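Uncharacterized protein (Legionella pneumophila subsp. pneumophila, PDB 5T2X) is of unknown function but folds as a nearly all-helical protein belonging to the DUF5630 family. Local coordinates at residues Trp141-Tyr146 / Leu155-Tyr160; Gly172-Tyr177 / Glu199-Ala204. All coordinates share one frame; numbering follows the deposited sequence.

Both contacts lie in the middle of an all-helical run of the DUF5630 protein, their centres about 17 Å apart. Contact 1 pairs helix 132-147 with helix 153-167, and contact 2 pairs helix 169-185 with helix 191-207, so along the chain the first is complete before the second begins. Each is an antiparallel pairing of two successive helices. The pairs meet through the inner two helices, 153-167 and 169-185, where Leu158 CD1 touches Phe176 CE2 at 3.5 Å. The four helices thus form one continuous packed array, and helices 237-248 and 252-272 add to the surroundings of contact 2. What this scaffold serves is not known.

Contact 1. Residues Trp141-Tyr146 / Leu155-Tyr160; sequences WAYEKY and LLTLHY
Two consecutive helices, 132-147 and 153-167, turn back on each other here as an antiparallel alpha-hairpin, with segment axes 8.0 Å apart and running at 158°. The approach is close because Ala142 faces Thr157, their CA atoms 5.0 Å apart. Thr157 fills the middle of the interface. Its CB lies near Ala142 CB and the backbone N of Tyr143, and there the side chain forks. The methyl Thr157 CG2, anti to the backbone N, reaches Tyr143 CB at 3.7 Å. The hydroxyl Thr157 OG1, anti to the carbonyl carbon (chi1 -48°), sits 3.1 Å from Ala142 C, against the peptide between Ala142 and Tyr143. It makes no hydrogen bond there; its bond goes back along its own helix to Tyr153 O, so the buried hydroxyl is satisfied locally while lying close against the neighbouring backbone without bonding to it. Beside it Ala142 CB meets Leu156 CB at 3.8 Å and lies at the edge of the Tyr160 ring.

Trp141 closes one flank. With CG anti to the backbone N (chi1 163°), its indole swings toward helix 153-167, and Trp141 CZ3 of the six-membered ring meets Leu156 CD1 at 4.2 Å. Phe115 meets the same indole from outside the hairpin. On the other flank, Tyr143 extends beyond the pair, and its OH is hydrogen-bonded to Asn182 O, tying the hairpin to helix 169-185. Tyr160 points toward helix 132-147, and its ring rises beside Ala142 to the indole, with Tyr160 OH 4.1 Å from Trp141 CZ3, near the indole plane at the ring's edge.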
ATOM      1  N   TRP A 141     -10.941  -4.160  -7.686  1.00 30.16           N
ATOM      2  CA  TRP A 141     -11.753  -3.459  -8.676  1.00 24.82           C
ATOM      3  C   TRP A 141     -11.387  -3.884 -10.091  1.00 29.99           C
ATOM      4  O   TRP A 141     -12.264  -4.171 -10.913  1.00 35.38           O
ATOM      5  CB  TRP A 141     -11.585  -1.949  -8.501  1.00 25.55           C
ATOM      6  CG  TRP A 141     -12.036  -1.134  -9.674  1.00 28.56           C
ATOM      7  CD1 TRP A 141     -13.323  -0.868 -10.042  1.00 24.50           C
ATOM      8  CD2 TRP A 141     -11.200  -0.456 -10.620  1.00 31.52           C
ATOM      9  NE1 TRP A 141     -13.340  -0.076 -11.164  1.00 26.76           N
ATOM     10  CE2 TRP A 141     -12.049   0.192 -11.539  1.00 33.17           C
ATOM     11  CE3 TRP A 141      -9.816  -0.338 -10.781  1.00 32.37           C
ATOM     12  CZ2 TRP A 141     -11.561   0.946 -12.604  1.00 28.37           C
ATOM     13  CZ3 TRP A 141      -9.332   0.412 -11.840  1.00 32.42           C
ATOM     14  CH2 TRP A 141     -10.202   1.044 -12.737  1.00 29.63           C
ATOM     15  N   ALA A 142     -10.088  -3.934 -10.395  1.00 28.12           N
ATOM     16  CA  ALA A 142      -9.670  -4.319 -11.737  1.00 23.06           C
ATOM     17  C   ALA A 142      -9.918  -5.798 -12.000  1.00 26.60           C
ATOM     18  O   ALA A 142     -10.179  -6.185 -13.145  1.00 24.78           O
ATOM     19  CB  ALA A 142      -8.196  -3.975 -11.947  1.00 19.92           C
ATOM     20  N   TYR A 143      -9.855  -6.635 -10.962  1.00 27.13           N
ATOM     21  CA  TYR A 143     -10.100  -8.061 -11.157  1.00 32.17           C
ATOM     22  C   TYR A 143     -11.559  -8.326 -11.504  1.00 30.56           C
ATOM     23  O   TYR A 143     -11.853  -9.153 -12.375  1.00 38.37           O
ATOM     24  CB  TYR A 143      -9.697  -8.848  -9.912  1.00 29.15           C
ATOM     25  CG  TYR A 143      -9.969 -10.330 -10.037  1.00 34.80           C
ATOM     26  CD1 TYR A 143      -9.154 -11.140 -10.819  1.00 31.87           C
ATOM     27  CD2 TYR A 143     -11.043 -10.919  -9.383  1.00 28.72           C
ATOM     28  CE1 TYR A 143      -9.398 -12.494 -10.944  1.00 31.30           C
ATOM     29  CE2 TYR A 143     -11.294 -12.276  -9.499  1.00 32.66           C
ATOM     30  CZ  TYR A 143     -10.469 -13.057 -10.281  1.00 35.39           C
ATOM     31  OH  TYR A 143     -10.710 -14.406 -10.403  1.00 42.10           O
ATOM     32  N   GLU A 144     -12.485  -7.642 -10.830  1.00 30.65           N
ATOM     33  CA  GLU A 144     -13.898  -7.810 -11.152  1.00 35.49           C
ATOM     34  C   GLU A 144     -14.211  -7.282 -12.547  1.00 32.51           C
ATOM     35  O   GLU A 144     -15.059  -7.842 -13.249  1.00 40.00           O
ATOM     36  CB  GLU A 144     -14.764  -7.117 -10.101  1.00 24.18           C
ATOM     37  CG  GLU A 144     -14.646  -7.720  -8.707  1.00 34.37           C
ATOM     38  CD  GLU A 144     -15.087  -9.174  -8.653  1.00 55.62           C
ATOM     39  OE1 GLU A 144     -15.985  -9.560  -9.434  1.00 52.18           O
ATOM     40  OE2 GLU A 144     -14.533  -9.934  -7.832  1.00 61.55           O
ATOM     41  N   LYS A 145     -13.537  -6.205 -12.962  1.00 27.05           N
ATOM     42  CA  LYS A 145     -13.659  -5.739 -14.340  1.00 29.25           C
ATOM     43  C   LYS A 145     -13.167  -6.802 -15.314  1.00 31.96           C
ATOM     44  O   LYS A 145     -13.811  -7.079 -16.332  1.00 31.82           O
ATOM     45  CB  LYS A 145     -12.873  -4.441 -14.529  1.00 28.85           C
ATOM     46  CG  LYS A 145     -13.417  -3.247 -13.765  1.00 32.97           C
ATOM     47  CD  LYS A 145     -14.492  -2.533 -14.555  1.00 41.69           C
ATOM     48  CE  LYS A 145     -15.017  -1.322 -13.803  1.00 48.53           C
ATOM     49  NZ  LYS A 145     -16.080  -0.614 -14.568  1.00 55.15           N
ATOM     50  N   TYR A 146     -12.016  -7.405 -15.012  1.00 28.73           N
ATOM     51  CA  TYR A 146     -11.488  -8.468 -15.858  1.00 30.23           C
ATOM     52  C   TYR A 146     -12.401  -9.687 -15.841  1.00 40.23           C
ATOM     53  O   TYR A 146     -12.626 -10.318 -16.881  1.00 35.33           O
ATOM     54  CB  TYR A 146     -10.076  -8.837 -15.398  1.00 28.00           C
ATOM     55  CG  TYR A 146      -9.492 -10.062 -16.064  1.00 26.98           C
ATOM     56  CD1 TYR A 146      -9.290 -10.101 -17.437  1.00 26.41           C
ATOM     57  CD2 TYR A 146      -9.120 -11.170 -15.315  1.00 29.46           C
ATOM     58  CE1 TYR A 146      -8.749 -11.217 -18.047  1.00 27.98           C
ATOM     59  CE2 TYR A 146      -8.578 -12.289 -15.915  1.00 28.93           C
ATOM     60  CZ  TYR A 146      -8.394 -12.306 -17.281  1.00 31.97           C
ATOM     61  OH  TYR A 146      -7.854 -13.416 -17.882  1.00 27.75           O
ATOM     62  N   LEU A 155      -4.308  -6.600 -16.604  1.00 35.76           N
ATOM     63  CA  LEU A 155      -3.040  -5.882 -16.534  1.00 33.83           C
ATOM     64  C   LEU A 155      -3.003  -4.952 -15.329  1.00 28.23           C
ATOM     65  O   LEU A 155      -1.995  -4.888 -14.616  1.00 32.59           O
ATOM     66  CB  LEU A 155      -2.813  -5.092 -17.824  1.00 33.30           C
ATOM     67  CG  LEU A 155      -2.224  -5.783 -19.058  1.00 34.23           C
ATOM     68  CD1 LEU A 155      -2.998  -7.030 -19.453  1.00 30.87           C
ATOM     69  CD2 LEU A 155      -2.184  -4.799 -20.216  1.00 34.65           C
ATOM     70  N   LEU A 156      -4.094  -4.220 -15.090  1.00 22.11           N
ATOM     71  CA  LEU A 156      -4.154  -3.334 -13.932  1.00 27.68           C
ATOM     72  C   LEU A 156      -4.176  -4.126 -12.633  1.00 29.61           C
ATOM     73  O   LEU A 156      -3.559  -3.716 -11.642  1.00 31.17           O
ATOM     74  CB  LEU A 156      -5.382  -2.429 -14.021  1.00 33.29           C
ATOM     75  CG  LEU A 156      -5.343  -1.311 -15.059  1.00 37.30           C
ATOM     76  CD1 LEU A 156      -6.612  -0.479 -14.976  1.00 37.78           C
ATOM     77  CD2 LEU A 156      -4.114  -0.442 -14.854  1.00 38.91           C
ATOM     78  N   THR A 157      -4.883  -5.258 -12.618  1.00 29.33           N
ATOM     79  CA  THR A 157      -4.966  -6.076 -11.412  1.00 30.06           C
ATOM     80  C   THR A 157      -3.580  -6.488 -10.935  1.00 28.29           C
ATOM     81  O   THR A 157      -3.251  -6.357  -9.752  1.00 31.96           O
ATOM     82  CB  THR A 157      -5.826  -7.314 -11.670  1.00 41.51           C
ATOM     83  OG1 THR A 157      -7.045  -6.931 -12.319  1.00 59.91           O
ATOM     84  CG2 THR A 157      -6.157  -8.007 -10.363  1.00 37.60           C
ATOM     85  N   LEU A 158      -2.750  -6.984 -11.854  1.00 34.31           N
ATOM     86  CA  LEU A 158      -1.409  -7.412 -11.476  1.00 30.03           C
ATOM     87  C   LEU A 158      -0.494  -6.223 -11.218  1.00 30.40           C
ATOM     88  O   LEU A 158       0.416  -6.314 -10.386  1.00 30.27           O
ATOM     89  CB  LEU A 158      -0.824  -8.314 -12.560  1.00 27.93           C
ATOM     90  CG  LEU A 158       0.347  -9.198 -12.138  1.00 33.83           C
ATOM     91  CD1 LEU A 158      -0.081 -10.130 -11.016  1.00 39.90           C
ATOM     92  CD2 LEU A 158       0.865  -9.992 -13.324  1.00 39.26           C
ATOM     93  N   HIS A 159      -0.719  -5.105 -11.912  1.00 27.22           N
ATOM     94  CA  HIS A 159       0.105  -3.921 -11.692  1.00 32.45           C
ATOM     95  C   HIS A 159      -0.080  -3.369 -10.284  1.00 32.45           C
ATOM     96  O   HIS A 159       0.894  -2.979  -9.630  1.00 32.48           O
ATOM     97  CB  HIS A 159      -0.224  -2.849 -12.728  1.00 26.00           C
ATOM     98  CG  HIS A 159       0.426  -1.530 -12.452  1.00 41.44           C
ATOM     99  ND1 HIS A 159       1.786  -1.333 -12.562  1.00 42.03           N
ATOM    100  CD2 HIS A 159      -0.096  -0.344 -12.059  1.00 39.05           C
ATOM    101  CE1 HIS A 159       2.073  -0.081 -12.255  1.00 41.44           C
ATOM    102  NE2 HIS A 159       0.950   0.541 -11.945  1.00 42.72           N
ATOM    103  N   TYR A 160      -1.324  -3.316  -9.805  1.00 29.76           N
ATOM    104  CA  TYR A 160      -1.572  -2.799  -8.464  1.00 28.68           C
ATOM    105  C   TYR A 160      -0.957  -3.705  -7.406  1.00 29.92           C
ATOM    106  O   TYR A 160      -0.428  -3.221  -6.398  1.00 28.79           O
ATOM    107  CB  TYR A 160      -3.073  -2.634  -8.232  1.00 29.85           C
ATOM    108  CG  TYR A 160      -3.699  -1.529  -9.054  1.00 32.98           C
ATOM    109  CD1 TYR A 160      -3.062  -0.302  -9.202  1.00 31.30           C
ATOM    110  CD2 TYR A 160      -4.920  -1.714  -9.691  1.00 26.41           C
ATOM    111  CE1 TYR A 160      -3.629   0.712  -9.955  1.00 28.99           C
ATOM    112  CE2 TYR A 160      -5.492  -0.708 -10.447  1.00 29.65           C
ATOM    113  CZ  TYR A 160      -4.843   0.503 -10.575  1.00 34.32           C
ATOM    114  OH  TYR A 160      -5.411   1.507 -11.326  1.00 40.42           O
TER

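Contact 2. Residues Gly172-Tyr177 / Glu199-Ala204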
ATOM      1  N   GLY A 172       2.468  -7.202   0.820  1.00 36.44           N
ATOM      2  CA  GLY A 172       2.478  -6.868  -0.595  1.00 35.81           C
ATOM      3  C   GLY A 172       2.663  -8.091  -1.474  1.00 36.94           C
ATOM      4  O   GLY A 172       1.931  -8.289  -2.448  1.00 35.21           O
ATOM      5  N   TYR A 173       3.643  -8.934  -1.138  1.00 32.12           N
ATOM      6  CA  TYR A 173       3.873 -10.141  -1.925  1.00 34.95           C
ATOM      7  C   TYR A 173       2.756 -11.159  -1.738  1.00 35.08           C
ATOM      8  O   TYR A 173       2.476 -11.941  -2.653  1.00 35.07           O
ATOM      9  CB  TYR A 173       5.229 -10.753  -1.572  1.00 24.76           C
ATOM     10  CG  TYR A 173       6.382 -10.053  -2.253  1.00 27.46           C
ATOM     11  CD1 TYR A 173       6.789 -10.427  -3.526  1.00 26.87           C
ATOM     12  CD2 TYR A 173       7.047  -9.004  -1.633  1.00 29.47           C
ATOM     13  CE1 TYR A 173       7.835  -9.783  -4.160  1.00 29.10           C
ATOM     14  CE2 TYR A 173       8.095  -8.356  -2.258  1.00 34.32           C
ATOM     15  CZ  TYR A 173       8.483  -8.749  -3.522  1.00 30.83           C
ATOM     16  OH  TYR A 173       9.525  -8.107  -4.148  1.00 40.21           O
ATOM     17  N   LEU A 174       2.105 -11.167  -0.572  1.00 22.96           N
ATOM     18  CA  LEU A 174       0.933 -12.018  -0.408  1.00 29.23           C
ATOM     19  C   LEU A 174      -0.217 -11.552  -1.291  1.00 34.09           C
ATOM     20  O   LEU A 174      -0.981 -12.380  -1.802  1.00 38.19           O
ATOM     21  CB  LEU A 174       0.505 -12.055   1.059  1.00 27.96           C
ATOM     22  CG  LEU A 174       1.358 -12.937   1.975  1.00 38.98           C
ATOM     23  CD1 LEU A 174       0.799 -12.947   3.388  1.00 38.08           C
ATOM     24  CD2 LEU A 174       1.445 -14.350   1.421  1.00 33.29           C
ATOM     25  N   LEU A 175      -0.354 -10.238  -1.484  1.00 34.39           N
ATOM     26  CA  LEU A 175      -1.361  -9.729  -2.408  1.00 27.10           C
ATOM     27  C   LEU A 175      -1.044 -10.138  -3.842  1.00 23.34           C
ATOM     28  O   LEU A 175      -1.936 -10.563  -4.584  1.00 33.52           O
ATOM     29  CB  LEU A 175      -1.464  -8.207  -2.291  1.00 32.92           C
ATOM     30  CG  LEU A 175      -2.352  -7.509  -3.323  1.00 34.09           C
ATOM     31  CD1 LEU A 175      -3.793  -7.982  -3.209  1.00 26.85           C
ATOM     32  CD2 LEU A 175      -2.267  -5.997  -3.172  1.00 34.77           C
ATOM     33  N   PHE A 176       0.225 -10.016  -4.245  1.00 26.52           N
ATOM     34  CA  PHE A 176       0.633 -10.471  -5.570  1.00 27.77           C
ATOM     35  C   PHE A 176       0.408 -11.970  -5.724  1.00 34.06           C
ATOM     36  O   PHE A 176      -0.018 -12.434  -6.787  1.00 31.42           O
ATOM     37  CB  PHE A 176       2.102 -10.120  -5.806  1.00 33.08           C
ATOM     38  CG  PHE A 176       2.555 -10.291  -7.232  1.00 36.02           C
ATOM     39  CD1 PHE A 176       3.022 -11.515  -7.688  1.00 33.61           C
ATOM     40  CD2 PHE A 176       2.534  -9.222  -8.110  1.00 33.67           C
ATOM     41  CE1 PHE A 176       3.448 -11.669  -8.997  1.00 33.46           C
ATOM     42  CE2 PHE A 176       2.959  -9.369  -9.420  1.00 37.88           C
ATOM     43  CZ  PHE A 176       3.415 -10.595  -9.864  1.00 35.61           C
ATOM     44  N   TYR A 177       0.688 -12.738  -4.671  1.00 33.39           N
ATOM     45  CA  TYR A 177       0.468 -14.180  -4.717  1.00 32.30           C
ATOM     46  C   TYR A 177      -1.011 -14.505  -4.887  1.00 34.22           C
ATOM     47  O   TYR A 177      -1.385 -15.328  -5.730  1.00 34.64           O
ATOM     48  CB  TYR A 177       1.035 -14.828  -3.451  1.00 29.57           C
ATOM     49  CG  TYR A 177       0.245 -16.010  -2.933  1.00 37.66           C
ATOM     50  CD1 TYR A 177       0.361 -17.265  -3.521  1.00 39.45           C
ATOM     51  CD2 TYR A 177      -0.608 -15.874  -1.843  1.00 31.02           C
ATOM     52  CE1 TYR A 177      -0.360 -18.346  -3.045  1.00 38.04           C
ATOM     53  CE2 TYR A 177      -1.331 -16.949  -1.362  1.00 42.99           C
ATOM     54  CZ  TYR A 177      -1.203 -18.182  -1.965  1.00 44.59           C
ATOM     55  OH  TYR A 177      -1.922 -19.251  -1.485  1.00 49.37           O
ATOM     56  N   GLU A 199       6.416 -18.022  -6.508  1.00 34.28           N
ATOM     57  CA  GLU A 199       7.578 -17.175  -6.254  1.00 37.67           C
ATOM     58  C   GLU A 199       7.237 -16.049  -5.287  1.00 44.21           C
ATOM     59  O   GLU A 199       7.976 -15.789  -4.331  1.00 46.42           O
ATOM     60  CB  GLU A 199       8.113 -16.616  -7.571  1.00 36.40           C
ATOM     61  CG  GLU A 199       9.277 -15.653  -7.410  1.00 42.43           C
ATOM     62  CD  GLU A 199       9.775 -15.119  -8.738  1.00 55.78           C
ATOM     63  OE1 GLU A 199       9.433 -15.711  -9.783  1.00 62.09           O
ATOM     64  OE2 GLU A 199      10.505 -14.106  -8.739  1.00 56.80           O
ATOM     65  N   ALA A 200       6.107 -15.373  -5.514  1.00 37.28           N
ATOM     66  CA  ALA A 200       5.696 -14.300  -4.615  1.00 37.87           C
ATOM     67  C   ALA A 200       5.351 -14.837  -3.233  1.00 32.66           C
ATOM     68  O   ALA A 200       5.597 -14.166  -2.223  1.00 34.07           O
ATOM     69  CB  ALA A 200       4.509 -13.542  -5.207  1.00 28.76           C
ATOM     70  N   LEU A 201       4.778 -16.040  -3.166  1.00 35.19           N
ATOM     71  CA  LEU A 201       4.464 -16.634  -1.870  1.00 33.94           C
ATOM     72  C   LEU A 201       5.734 -16.971  -1.098  1.00 43.15           C
ATOM     73  O   LEU A 201       5.804 -16.755   0.118  1.00 44.01           O
ATOM     74  CB  LEU A 201       3.602 -17.881  -2.061  1.00 31.29           C
ATOM     75  CG  LEU A 201       3.209 -18.653  -0.800  1.00 35.13           C
ATOM     76  CD1 LEU A 201       2.472 -17.753   0.178  1.00 32.18           C
ATOM     77  CD2 LEU A 201       2.358 -19.859  -1.166  1.00 31.51           C
ATOM     78  N   LEU A 202       6.750 -17.495  -1.788  1.00 49.02           N
ATOM     79  CA  LEU A 202       8.011 -17.805  -1.123  1.00 42.92           C
ATOM     80  C   LEU A 202       8.714 -16.538  -0.652  1.00 40.33           C
ATOM     81  O   LEU A 202       9.261 -16.501   0.457  1.00 45.93           O
ATOM     82  CB  LEU A 202       8.917 -18.608  -2.058  1.00 36.97           C
ATOM     83  CG  LEU A 202       8.415 -19.994  -2.470  1.00 39.78           C
ATOM     84  CD1 LEU A 202       9.373 -20.650  -3.451  1.00 37.48           C
ATOM     85  CD2 LEU A 202       8.212 -20.875  -1.250  1.00 43.01           C
ATOM     86  N   ILE A 203       8.710 -15.489  -1.478  1.00 42.22           N
ATOM     87  CA  ILE A 203       9.332 -14.229  -1.081  1.00 36.82           C
ATOM     88  C   ILE A 203       8.625 -13.649   0.137  1.00 36.51           C
ATOM     89  O   ILE A 203       9.268 -13.118   1.051  1.00 47.71           O
ATOM     90  CB  ILE A 203       9.339 -13.238  -2.260  1.00 40.01           C
ATOM     91  CG1 ILE A 203      10.197 -13.776  -3.404  1.00 37.65           C
ATOM     92  CG2 ILE A 203       9.851 -11.876  -1.813  1.00 31.80           C
ATOM     93  CD1 ILE A 203      10.155 -12.919  -4.652  1.00 34.80           C
ATOM     94  N   ALA A 204       7.294 -13.753   0.176  1.00 38.70           N
ATOM     95  CA  ALA A 204       6.544 -13.241   1.319  1.00 41.37           C
ATOM     96  C   ALA A 204       6.953 -13.944   2.607  1.00 43.22           C
ATOM     97  O   ALA A 204       7.009 -13.319   3.673  1.00 43.15           O
ATOM     98  CB  ALA A 204       5.044 -13.398   1.073  1.00 33.42           C
TER
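Helices 169-185 and 191-207 form a second antiparallel alpha-hairpin, the axes of the two segments 7.9 Å apart at 160°. No hydrogen bond crosses between the segments; the contact is carried by aromatic rings and aliphatic groups, chiefly Tyr173, Ala200 and Leu201.

Tyr173 has its CG anti to the carbonyl carbon, which stands the ring alongside helix 191-207 with one face turned to Ile203. The CG2 methyl of Ile203 rests over the ring centre, 3.6 Å from the Tyr173 centroid and only 6° off the normal, a well-centred CH-pi contact. At the root of the same side chain, Tyr173 CB faces both Ala200 O and Ala204 CB, one turn apart on the opposing helix. Ile269 of helix 252-272 and Cys165 of helix 153-167 also touch Tyr173.

Ala200 lets the backbones come near: its CA is 5.2 Å from the CA of Tyr177. Ala200 CB points toward helix 169-185 and meets Phe176 CD1 at 3.5 Å, the backbone O of Tyr173 and, a little farther off, the CB of Tyr177.

Leu201 works on the flank away from Tyr173. Its CG is anti to the backbone N (chi1 178°), so the chain runs side by side with Tyr177, pointing the same way. Leu201 CB lies against Tyr177 CD1, CD2 against CE1, and Leu201 CD1 stands over the ring centre, a second CH-pi contact at 4.0 Å from the Tyr177 centroid. Trp237 and Ile241 of helix 237-248 pack on Leu201 too. Leu201 CD1 also meets Leu174 CD2 at 3.8 Å, and the same Leu174 methyl touches Ala204 CB.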